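Local coordinates for protein erythrocyte binding antigen 140 (Plasmodium falciparum, PDB 4GF2) that probably binds a receptor on the host red cell surface during erythrocyte invasion, through a region that holds two Duffy-binding-like domains, at residues Thr231-Leu236 with Asp267-Glu272; Leu178-Trp183 with Asn250-Asp255; Ile21-Arg26 with Asn184-Met189. The protein carries 3 engineered substitutions. One frame throughout, in Å; residues are numbered along the deposited sequence.

All three contacts lie close together in the N-terminal half of the chain, their centres 12 to 13 Å apart. Contacts 2 and 3 both use helix 175-202. Contact 1 uses the next helix, 213-242, and is the buried one, built from a methionine and two phenylalanines. Contact 2 is partly buried and apolar, with a lysine at its outer side. Contact 3 is also partly buried, and a hydrogen bond crosses between its segments. Trp-183, in segment 178-183 of contact 2, joins the three: its NE1 bonds to OE1 of Gln-232 from contact 1, and its ring meets Trp-23 of contact 3 edge-to-face. Phe-187 of contact 3 in turn packs on both phenylalanines of contact 1.

Contact 1. Residues Thr231-Leu236 with Asp267-Glu272; sequences TQMEVL and DFFKNE
Met-233 and Phe-268 are the closest backbone pair, with their CA atoms 10.0 Å apart. Residues 231-236 lie within helix 213-242. Residues 267-269 end the short helix 265-269, and Lys-270 is the first to leave helical geometry. The contact joins these two helices in the N-terminal half, which carries the first Duffy binding domain. The side chains bridge the wide gap. Met-233 runs extended to its sulfur, with CG opposite the backbone N (chi1 -156°), then bends at chi3 (72°). Its SD lies over one face of the Phe-268 ring, 4.3 Å from the centroid and 27° off the normal. This is a Met-aromatic contact. A second one goes to Phe-269, where SD stands obliquely, 5.0 Å from the ring centroid. The methyl also meets that ring, CE lying 3.6 Å from Phe-269 CE2. The two rings touch each other as well. Phe-268 CD2 sits over the Phe-269 face near its rim, and Phe-269 CE1 lies at the edge of Phe-268. Helix 175-202 adjoins the cluster, with Trp-183 against Met-233 and Phe-187 against Phe-268. All three touching residues are buried. The contact therefore rests on dispersion and sulfur-aromatic attraction, with no charged group among the atoms that meet.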
loop_
_atom_site.group_PDB
_atom_site.type_symbol
_atom_site.label_atom_id
_atom_site.label_comp_id
_atom_site.label_asym_id
_atom_site.label_seq_id
_atom_site.Cartn_x
_atom_site.Cartn_y
_atom_site.Cartn_z
ATOM N N THR A 231 -4.179 -17.899 -4.027
ATOM C CA THR A 231 -5.462 -18.174 -4.659
ATOM C C THR A 231 -5.340 -19.441 -5.503
ATOM O O THR A 231 -6.249 -20.270 -5.528
ATOM C CB THR A 231 -5.959 -16.992 -5.532
ATOM O OG1 THR A 231 -5.119 -16.841 -6.682
ATOM C CG2 THR A 231 -5.967 -15.689 -4.735
ATOM N N GLN A 232 -4.200 -19.596 -6.173
ATOM C CA GLN A 232 -3.961 -20.766 -7.012
ATOM C C GLN A 232 -4.012 -22.047 -6.191
ATOM O O GLN A 232 -4.701 -23.001 -6.558
ATOM C CB GLN A 232 -2.608 -20.657 -7.723
ATOM C CG GLN A 232 -2.614 -19.731 -8.932
ATOM C CD GLN A 232 -1.261 -19.649 -9.618
ATOM O OE1 GLN A 232 -0.273 -20.213 -9.143
ATOM N NE2 GLN A 232 -1.210 -18.944 -10.742
ATOM N N MET A 233 -3.288 -22.068 -5.077
ATOM C CA MET A 233 -3.228 -23.269 -4.260
ATOM C C MET A 233 -4.598 -23.586 -3.672
ATOM O O MET A 233 -4.965 -24.750 -3.544
ATOM C CB MET A 233 -2.191 -23.134 -3.146
ATOM C CG MET A 233 -1.663 -24.480 -2.656
ATOM S SD MET A 233 -0.518 -24.355 -1.270
ATOM C CE MET A 233 -1.631 -23.896 0.048
ATOM N N GLU A 234 -5.356 -22.555 -3.320
ATOM C CA GLU A 234 -6.709 -22.761 -2.815
ATOM C C GLU A 234 -7.507 -23.580 -3.823
ATOM O O GLU A 234 -8.080 -24.611 -3.481
ATOM C CB GLU A 234 -7.402 -21.425 -2.542
ATOM C CG GLU A 234 -6.908 -20.721 -1.289
ATOM C CD GLU A 234 -7.495 -19.329 -1.130
ATOM O OE1 GLU A 234 -8.442 -18.993 -1.871
ATOM O OE2 GLU A 234 -7.008 -18.572 -0.263
ATOM N N VAL A 235 -7.531 -23.124 -5.070
ATOM C CA VAL A 235 -8.229 -23.841 -6.128
ATOM C C VAL A 235 -7.776 -25.294 -6.182
ATOM O O VAL A 235 -8.581 -26.214 -6.049
ATOM C CB VAL A 235 -7.969 -23.196 -7.498
ATOM C CG1 VAL A 235 -8.371 -24.144 -8.627
ATOM C CG2 VAL A 235 -8.710 -21.872 -7.606
ATOM N N LEU A 236 -6.479 -25.489 -6.375
ATOM C CA LEU A 236 -5.914 -26.824 -6.523
ATOM C C LEU A 236 -6.227 -27.702 -5.315
ATOM O O LEU A 236 -6.531 -28.886 -5.460
ATOM C CB LEU A 236 -4.398 -26.738 -6.728
ATOM C CG LEU A 236 -3.936 -26.051 -8.017
ATOM C CD1 LEU A 236 -2.417 -25.880 -8.040
ATOM C CD2 LEU A 236 -4.401 -26.838 -9.231
ATOM N N ASP A 267 -0.792 -20.598 7.022
ATOM C CA ASP A 267 0.576 -20.592 7.530
ATOM C C ASP A 267 1.583 -20.737 6.394
ATOM O O ASP A 267 2.746 -20.354 6.527
ATOM C CB ASP A 267 0.769 -21.720 8.545
ATOM C CG ASP A 267 2.154 -21.721 9.161
ATOM O OD1 ASP A 267 2.719 -20.624 9.362
ATOM O OD2 ASP A 267 2.676 -22.820 9.445
ATOM N N PHE A 268 1.126 -21.293 5.277
ATOM C CA PHE A 268 1.977 -21.496 4.112
ATOM C C PHE A 268 2.327 -20.158 3.469
ATOM O O PHE A 268 3.416 -19.988 2.919
ATOM C CB PHE A 268 1.264 -22.398 3.102
ATOM C CG PHE A 268 2.178 -23.034 2.095
ATOM C CD1 PHE A 268 2.890 -24.178 2.410
ATOM C CD2 PHE A 268 2.310 -22.498 0.826
ATOM C CE1 PHE A 268 3.727 -24.770 1.482
ATOM C CE2 PHE A 268 3.143 -23.085 -0.107
ATOM C CZ PHE A 268 3.851 -24.224 0.221
ATOM N N PHE A 269 1.403 -19.204 3.550
ATOM C CA PHE A 269 1.598 -17.902 2.920
ATOM C C PHE A 269 1.741 -16.754 3.919
ATOM O O PHE A 269 1.913 -15.603 3.515
ATOM C CB PHE A 269 0.448 -17.608 1.958
ATOM C CG PHE A 269 0.330 -18.601 0.844
ATOM C CD1 PHE A 269 1.237 -18.600 -0.200
ATOM C CD2 PHE A 269 -0.687 -19.536 0.840
ATOM C CE1 PHE A 269 1.130 -19.516 -1.225
ATOM C CE2 PHE A 269 -0.799 -20.451 -0.182
ATOM C CZ PHE A 269 0.108 -20.442 -1.217
ATOM N N LYS A 270 1.663 -17.052 5.213
ATOM C CA LYS A 270 1.935 -16.039 6.226
ATOM C C LYS A 270 3.345 -15.499 6.022
ATOM O O LYS A 270 4.318 -16.250 6.090
ATOM C CB LYS A 270 1.811 -16.617 7.638
ATOM C CG LYS A 270 0.384 -16.837 8.117
ATOM C CD LYS A 270 0.323 -16.924 9.639
ATOM C CE LYS A 270 -1.047 -17.375 10.131
ATOM N NZ LYS A 270 -1.272 -18.833 9.917
ATOM N N ASN A 271 3.460 -14.200 5.761
ATOM C CA ASN A 271 4.770 -13.579 5.614
ATOM C C ASN A 271 5.561 -13.695 6.908
ATOM O O ASN A 271 5.076 -13.333 7.978
ATOM C CB ASN A 271 4.638 -12.114 5.198
ATOM C CG ASN A 271 4.480 -11.947 3.698
ATOM O OD1 ASN A 271 4.261 -12.918 2.971
ATOM N ND2 ASN A 271 4.589 -10.711 3.227
ATOM N N GLU A 272 6.778 -14.215 6.805
ATOM C CA GLU A 272 7.608 -14.446 7.978
ATOM C C GLU A 272 8.157 -13.135 8.525
ATOM O O GLU A 272 8.045 -12.086 7.892
ATOM C CB GLU A 272 8.757 -15.399 7.636
ATOM C CG GLU A 272 8.298 -16.790 7.211
ATOM C CD GLU A 272 9.414 -17.619 6.599
ATOM O OE1 GLU A 272 10.568 -17.140 6.570
ATOM O OE2 GLU A 272 9.135 -18.748 6.142
#

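Contact 2. Residues Leu178-Trp183 with Asn250-Asp255; sequences LWIKEW and NNFLND
Ile-180 and Phe-252 form the tight part of this contact, with Leu-253 beside them. It joins helices 175-202 and 252-259 in the N-terminal half, which carries the first Duffy binding domain. A chi1 of -178° swings the Phe-252 ring away from its own N and out to Ile-180. The two side chains slide past each other in opposite directions. Ile-180 meets one corner of the ring with both of its branches. CG2 approaches obliquely, 3.8 Å from Phe-252 CE2, while CD1 lies in the ring plane at the edge, 3.9 Å from the same CE2. CD1 also touches Leu-253 CD2 at 3.7 Å, and those two side chains cross at about a right angle. Tyr-240 of helix 213-242 stacks on the Phe-252 ring, and it touches Leu-253 as well.

The outer side is looser and partly exposed. There the Lys-181 chain crosses the ring obliquely. Its CG lies at the edge, near the plane, 4.1 Å from Phe-252 CZ, and its CE is 4.2 Å from Phe-252 CE1. NZ makes a salt bridge to Glu-173. Between residues 178-183 and 250-255 the contacts are carbon to carbon. The Lys-181 methylenes cover the outer edge of the Phe-252 ring, while its charge is probably balanced by Glu-173.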
loop_
_atom_site.group_PDB
_atom_site.type_symbol
_atom_site.label_atom_id
_atom_site.label_comp_id
_atom_site.label_asym_id
_atom_site.label_seq_id
_atom_site.Cartn_x
_atom_site.Cartn_y
_atom_site.Cartn_z
ATOM N N LEU A 178 -0.437 -35.001 -9.374
ATOM C CA LEU A 178 0.751 -34.613 -10.123
ATOM C C LEU A 178 0.831 -33.098 -10.296
ATOM O O LEU A 178 1.912 -32.522 -10.202
ATOM C CB LEU A 178 0.773 -35.299 -11.491
ATOM C CG LEU A 178 0.876 -36.826 -11.460
ATOM C CD1 LEU A 178 0.766 -37.420 -12.860
ATOM C CD2 LEU A 178 2.171 -37.258 -10.799
ATOM N N TRP A 179 -0.305 -32.451 -10.538
ATOM C CA TRP A 179 -0.312 -31.001 -10.737
ATOM C C TRP A 179 0.047 -30.265 -9.453
ATOM O O TRP A 179 0.844 -29.330 -9.469
ATOM C CB TRP A 179 -1.662 -30.518 -11.260
ATOM C CG TRP A 179 -1.834 -30.714 -12.732
ATOM C CD1 TRP A 179 -1.077 -31.505 -13.549
ATOM C CD2 TRP A 179 -2.820 -30.099 -13.571
ATOM N NE1 TRP A 179 -1.539 -31.429 -14.842
ATOM C CE2 TRP A 179 -2.607 -30.571 -14.882
ATOM C CE3 TRP A 179 -3.866 -29.201 -13.340
ATOM C CZ2 TRP A 179 -3.399 -30.173 -15.955
ATOM C CZ3 TRP A 179 -4.654 -28.811 -14.408
ATOM C CH2 TRP A 179 -4.417 -29.296 -15.698
ATOM N N ILE A 180 -0.532 -30.694 -8.337
ATOM C CA ILE A 180 -0.218 -30.087 -7.051
ATOM C C ILE A 180 1.288 -30.171 -6.780
ATOM O O ILE A 180 1.914 -29.185 -6.394
ATOM C CB ILE A 180 -1.018 -30.747 -5.908
ATOM C CG1 ILE A 180 -2.469 -30.255 -5.940
ATOM C CG2 ILE A 180 -0.400 -30.424 -4.558
ATOM C CD1 ILE A 180 -3.355 -30.837 -4.854
ATOM N N LYS A 181 1.865 -31.346 -7.005
ATOM C CA LYS A 181 3.293 -31.551 -6.796
ATOM C C LYS A 181 4.116 -30.616 -7.674
ATOM O O LYS A 181 5.072 -29.992 -7.208
ATOM C CB LYS A 181 3.674 -33.001 -7.106
ATOM C CG LYS A 181 3.387 -33.993 -5.987
ATOM C CD LYS A 181 3.159 -35.381 -6.560
ATOM C CE LYS A 181 3.651 -36.469 -5.640
ATOM N NZ LYS A 181 3.458 -37.807 -6.265
ATOM N N GLU A 182 3.754 -30.541 -8.951
ATOM C CA GLU A 182 4.465 -29.695 -9.899
ATOM C C GLU A 182 4.348 -28.240 -9.464
ATOM O O GLU A 182 5.343 -27.520 -9.397
ATOM C CB GLU A 182 3.906 -29.868 -11.320
ATOM C CG GLU A 182 4.621 -29.009 -12.373
ATOM C CD GLU A 182 4.012 -29.122 -13.760
ATOM O OE1 GLU A 182 2.946 -29.759 -13.902
ATOM O OE2 GLU A 182 4.604 -28.572 -14.716
ATOM N N TRP A 183 3.126 -27.819 -9.156
ATOM C CA TRP A 183 2.872 -26.446 -8.739
ATOM C C TRP A 183 3.685 -26.097 -7.500
ATOM O O TRP A 183 4.271 -25.016 -7.417
ATOM C CB TRP A 183 1.384 -26.237 -8.457
ATOM C CG TRP A 183 1.076 -24.840 -8.056
ATOM C CD1 TRP A 183 0.645 -23.833 -8.863
ATOM C CD2 TRP A 183 1.194 -24.283 -6.744
ATOM N NE1 TRP A 183 0.481 -22.682 -8.137
ATOM C CE2 TRP A 183 0.812 -22.931 -6.831
ATOM C CE3 TRP A 183 1.585 -24.795 -5.505
ATOM C CZ2 TRP A 183 0.809 -22.083 -5.727
ATOM C CZ3 TRP A 183 1.581 -23.955 -4.409
ATOM C CH2 TRP A 183 1.197 -22.614 -4.526
ATOM N N ASN A 250 -5.331 -39.791 2.371
ATOM C CA ASN A 250 -3.943 -40.156 2.648
ATOM C C ASN A 250 -3.057 -38.980 3.043
ATOM O O ASN A 250 -1.850 -39.000 2.812
ATOM C CB ASN A 250 -3.337 -40.869 1.439
ATOM C CG ASN A 250 -4.073 -42.143 1.090
ATOM O OD1 ASN A 250 -5.131 -42.433 1.647
ATOM N ND2 ASN A 250 -3.517 -42.913 0.163
ATOM N N ASN A 251 -3.657 -37.957 3.641
ATOM C CA ASN A 251 -2.901 -36.815 4.144
ATOM C C ASN A 251 -2.033 -36.164 3.078
ATOM O O ASN A 251 -1.069 -35.465 3.394
ATOM C CB ASN A 251 -2.017 -37.243 5.316
ATOM C CG ASN A 251 -2.801 -37.922 6.414
ATOM O OD1 ASN A 251 -3.423 -37.264 7.248
ATOM N ND2 ASN A 251 -2.778 -39.250 6.421
ATOM N N PHE A 252 -2.374 -36.391 1.814
ATOM C CA PHE A 252 -1.609 -35.822 0.716
ATOM C C PHE A 252 -1.353 -34.339 0.955
ATOM O O PHE A 252 -0.204 -33.898 0.997
ATOM C CB PHE A 252 -2.343 -36.027 -0.610
ATOM C CG PHE A 252 -1.592 -35.514 -1.805
ATOM C CD1 PHE A 252 -0.426 -36.130 -2.223
ATOM C CD2 PHE A 252 -2.055 -34.416 -2.512
ATOM C CE1 PHE A 252 0.266 -35.659 -3.323
ATOM C CE2 PHE A 252 -1.368 -33.946 -3.612
ATOM C CZ PHE A 252 -0.205 -34.567 -4.019
ATOM N N LEU A 253 -2.424 -33.570 1.120
ATOM C CA LEU A 253 -2.294 -32.127 1.314
ATOM C C LEU A 253 -1.557 -31.828 2.612
ATOM O O LEU A 253 -0.658 -30.987 2.647
ATOM C CB LEU A 253 -3.668 -31.453 1.322
ATOM C CG LEU A 253 -4.479 -31.616 0.035
ATOM C CD1 LEU A 253 -5.871 -31.030 0.199
ATOM C CD2 LEU A 253 -3.755 -30.973 -1.139
ATOM N N ASN A 254 -1.939 -32.528 3.676
ATOM C CA ASN A 254 -1.314 -32.349 4.980
ATOM C C ASN A 254 0.188 -32.609 4.926
ATOM O O ASN A 254 0.992 -31.723 5.225
ATOM C CB ASN A 254 -1.965 -33.272 6.011
ATOM C CG ASN A 254 -1.279 -33.212 7.361
ATOM O OD1 ASN A 254 -0.581 -34.145 7.758
ATOM N ND2 ASN A 254 -1.469 -32.106 8.073
ATOM N N ASP A 255 0.560 -33.829 4.547
ATOM C CA ASP A 255 1.964 -34.191 4.374
ATOM C C ASP A 255 2.706 -33.107 3.601
ATOM O O ASP A 255 3.772 -32.657 4.019
ATOM C CB ASP A 255 2.088 -35.523 3.631
ATOM C CG ASP A 255 1.535 -36.689 4.424
ATOM O OD1 ASP A 255 1.617 -36.655 5.669
ATOM O OD2 ASP A 255 1.022 -37.641 3.801
#

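Contact 3. Residues Ile21-Arg26 with Asn184-Met189; sequences IKWICR and NENFLM
The side chains of Trp-23 and Asn-186 run at about a right angle to each other, and their ring and amide planes are inclined by 51°. The indole NE1 donates a hydrogen bond to Asn-186 OD1, 3.0 Å away, with an N-H...O angle of 161°. The oxygen lies close to the indole plane, and the N-H meets one of its lone pairs in the carbonyl plane. With chi1 at -63°, Asn-186 carries its amide out from helix 175-202 to the strand. Its other end, ND2, bonds to a glycerol that probably came from the crystallisation liquor, so both ends of the amide have partners.

Trp-23 opens strand 23-27, which pairs antiparallel with strand 33-37. This small two-stranded sheet is tied across by the Cys-25 to Cys-35 disulfide. Contact 3 holds its start against the long helix, whose residues 184-189 belong to the first Duffy binding domain.

Ile-21, just before the strand, comes across the amide at about a right angle. Its CG2 touches Asn-186 CG at 3.5 Å, and this methyl lies 3.6 Å from Asn-186 OD1. The other branch runs across the helix direction, and its CD1 meets the methyl CE of the exposed Met-189 at 3.8 Å. The Met-189 chain is bent at chi3, and Ile-85 of helix 83-101 also touches it.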
loop_
_atom_site.group_PDB
_atom_site.type_symbol
_atom_site.label_atom_id
_atom_site.label_comp_id
_atom_site.label_asym_id
_atom_site.label_seq_id
_atom_site.Cartn_x
_atom_site.Cartn_y
_atom_site.Cartn_z
ATOM N N ILE A 21 7.350 -20.096 -16.512
ATOM C CA ILE A 21 6.485 -21.072 -15.865
ATOM C C ILE A 21 5.322 -20.350 -15.187
ATOM O O ILE A 21 5.523 -19.593 -14.240
ATOM C CB ILE A 21 7.261 -21.891 -14.814
ATOM C CG1 ILE A 21 8.440 -22.618 -15.468
ATOM C CG2 ILE A 21 6.344 -22.896 -14.144
ATOM C CD1 ILE A 21 9.361 -23.324 -14.479
ATOM N N LYS A 22 4.108 -20.579 -15.677
ATOM C CA LYS A 22 2.935 -19.894 -15.136
ATOM C C LYS A 22 1.738 -20.835 -15.024
ATOM O O LYS A 22 1.688 -21.881 -15.674
ATOM C CB LYS A 22 2.573 -18.691 -16.010
ATOM C CG LYS A 22 2.243 -19.057 -17.446
ATOM C CD LYS A 22 2.192 -17.838 -18.355
ATOM C CE LYS A 22 0.901 -17.066 -18.197
ATOM N NZ LYS A 22 0.815 -15.944 -19.175
ATOM N N TRP A 23 0.777 -20.453 -14.188
ATOM C CA TRP A 23 -0.447 -21.224 -14.020
ATOM C C TRP A 23 -1.654 -20.339 -14.282
ATOM O O TRP A 23 -1.801 -19.274 -13.680
ATOM C CB TRP A 23 -0.511 -21.823 -12.616
ATOM C CG TRP A 23 0.433 -22.972 -12.422
ATOM C CD1 TRP A 23 1.790 -22.904 -12.293
ATOM C CD2 TRP A 23 0.091 -24.360 -12.336
ATOM N NE1 TRP A 23 2.316 -24.165 -12.133
ATOM C CE2 TRP A 23 1.293 -25.078 -12.155
ATOM C CE3 TRP A 23 -1.112 -25.068 -12.393
ATOM C CZ2 TRP A 23 1.327 -26.468 -12.030
ATOM C CZ3 TRP A 23 -1.079 -26.449 -12.266
ATOM C CH2 TRP A 23 0.134 -27.134 -12.089
ATOM N N ILE A 24 -2.517 -20.781 -15.190
ATOM C CA ILE A 24 -3.648 -19.972 -15.609
ATOM C C ILE A 24 -4.946 -20.550 -15.068
ATOM O O ILE A 24 -5.287 -21.705 -15.325
ATOM C CB ILE A 24 -3.716 -19.869 -17.141
ATOM C CG1 ILE A 24 -2.418 -19.262 -17.680
ATOM C CG2 ILE A 24 -4.893 -19.011 -17.567
ATOM C CD1 ILE A 24 -1.811 -20.043 -18.823
ATOM N N CYS A 25 -5.665 -19.733 -14.310
ATOM C CA CYS A 25 -6.919 -20.159 -13.711
ATOM C C CYS A 25 -8.107 -19.623 -14.499
ATOM O O CYS A 25 -8.165 -18.440 -14.824
ATOM C CB CYS A 25 -6.988 -19.699 -12.256
ATOM S SG CYS A 25 -5.657 -20.377 -11.233
ATOM N N ARG A 26 -9.037 -20.518 -14.818
ATOM C CA ARG A 26 -10.270 -20.162 -15.506
ATOM C C ARG A 26 -11.398 -21.017 -14.946
ATOM O O ARG A 26 -11.147 -22.027 -14.289
ATOM C CB ARG A 26 -10.144 -20.420 -17.007
ATOM C CG ARG A 26 -8.940 -19.771 -17.668
ATOM C CD ARG A 26 -8.894 -20.098 -19.156
ATOM N NE ARG A 26 -8.697 -21.528 -19.406
ATOM C CZ ARG A 26 -7.518 -22.109 -19.627
ATOM N NH1 ARG A 26 -6.396 -21.398 -19.638
ATOM N NH2 ARG A 26 -7.460 -23.417 -19.841
ATOM N N ASN A 184 3.714 -27.013 -6.536
ATOM C CA ASN A 184 4.482 -26.812 -5.316
ATOM C C ASN A 184 5.950 -26.543 -5.626
ATOM O O ASN A 184 6.557 -25.639 -5.049
ATOM C CB ASN A 184 4.363 -28.028 -4.399
ATOM C CG ASN A 184 5.068 -27.829 -3.068
ATOM O OD1 ASN A 184 5.145 -26.714 -2.551
ATOM N ND2 ASN A 184 5.588 -28.912 -2.509
ATOM N N GLU A 185 6.517 -27.322 -6.541
ATOM C CA GLU A 185 7.909 -27.140 -6.942
ATOM C C GLU A 185 8.106 -25.816 -7.682
ATOM O O GLU A 185 9.052 -25.084 -7.405
ATOM C CB GLU A 185 8.382 -28.309 -7.808
ATOM C CG GLU A 185 8.539 -29.615 -7.042
ATOM C CD GLU A 185 8.818 -30.805 -7.949
ATOM O OE1 GLU A 185 8.311 -30.821 -9.092
ATOM O OE2 GLU A 185 9.546 -31.725 -7.519
ATOM N N ASN A 186 7.215 -25.508 -8.620
ATOM C CA ASN A 186 7.291 -24.243 -9.336
ATOM C C ASN A 186 7.270 -23.086 -8.342
ATOM O O ASN A 186 7.975 -22.089 -8.508
ATOM C CB ASN A 186 6.127 -24.083 -10.322
ATOM C CG ASN A 186 6.123 -25.134 -11.431
ATOM O OD1 ASN A 186 5.070 -25.429 -12.004
ATOM N ND2 ASN A 186 7.289 -25.691 -11.746
ATOM N N PHE A 187 6.456 -23.236 -7.303
ATOM C CA PHE A 187 6.242 -22.181 -6.322
ATOM C C PHE A 187 7.475 -21.911 -5.468
ATOM O O PHE A 187 7.882 -20.763 -5.303
ATOM C CB PHE A 187 5.071 -22.554 -5.415
ATOM C CG PHE A 187 4.904 -21.643 -4.240
ATOM C CD1 PHE A 187 4.387 -20.372 -4.404
ATOM C CD2 PHE A 187 5.257 -22.058 -2.971
ATOM C CE1 PHE A 187 4.231 -19.532 -3.324
ATOM C CE2 PHE A 187 5.102 -21.221 -1.889
ATOM C CZ PHE A 187 4.588 -19.958 -2.065
ATOM N N LEU A 188 8.062 -22.971 -4.921
ATOM C CA LEU A 188 9.218 -22.835 -4.044
ATOM C C LEU A 188 10.408 -22.249 -4.791
ATOM O O LEU A 188 11.220 -21.530 -4.215
ATOM C CB LEU A 188 9.593 -24.187 -3.433
ATOM C CG LEU A 188 8.540 -24.781 -2.490
ATOM C CD1 LEU A 188 8.941 -26.171 -2.030
ATOM C CD2 LEU A 188 8.304 -23.869 -1.292
ATOM N N MET A 189 10.504 -22.549 -6.078
ATOM C CA MET A 189 11.619 -22.070 -6.876
ATOM C C MET A 189 11.491 -20.568 -7.091
ATOM O O MET A 189 12.426 -19.809 -6.834
ATOM C CB MET A 189 11.662 -22.802 -8.218
ATOM C CG MET A 189 12.853 -22.439 -9.087
ATOM S SD MET A 189 13.075 -23.588 -10.462
ATOM C CE MET A 189 11.555 -23.338 -11.375
#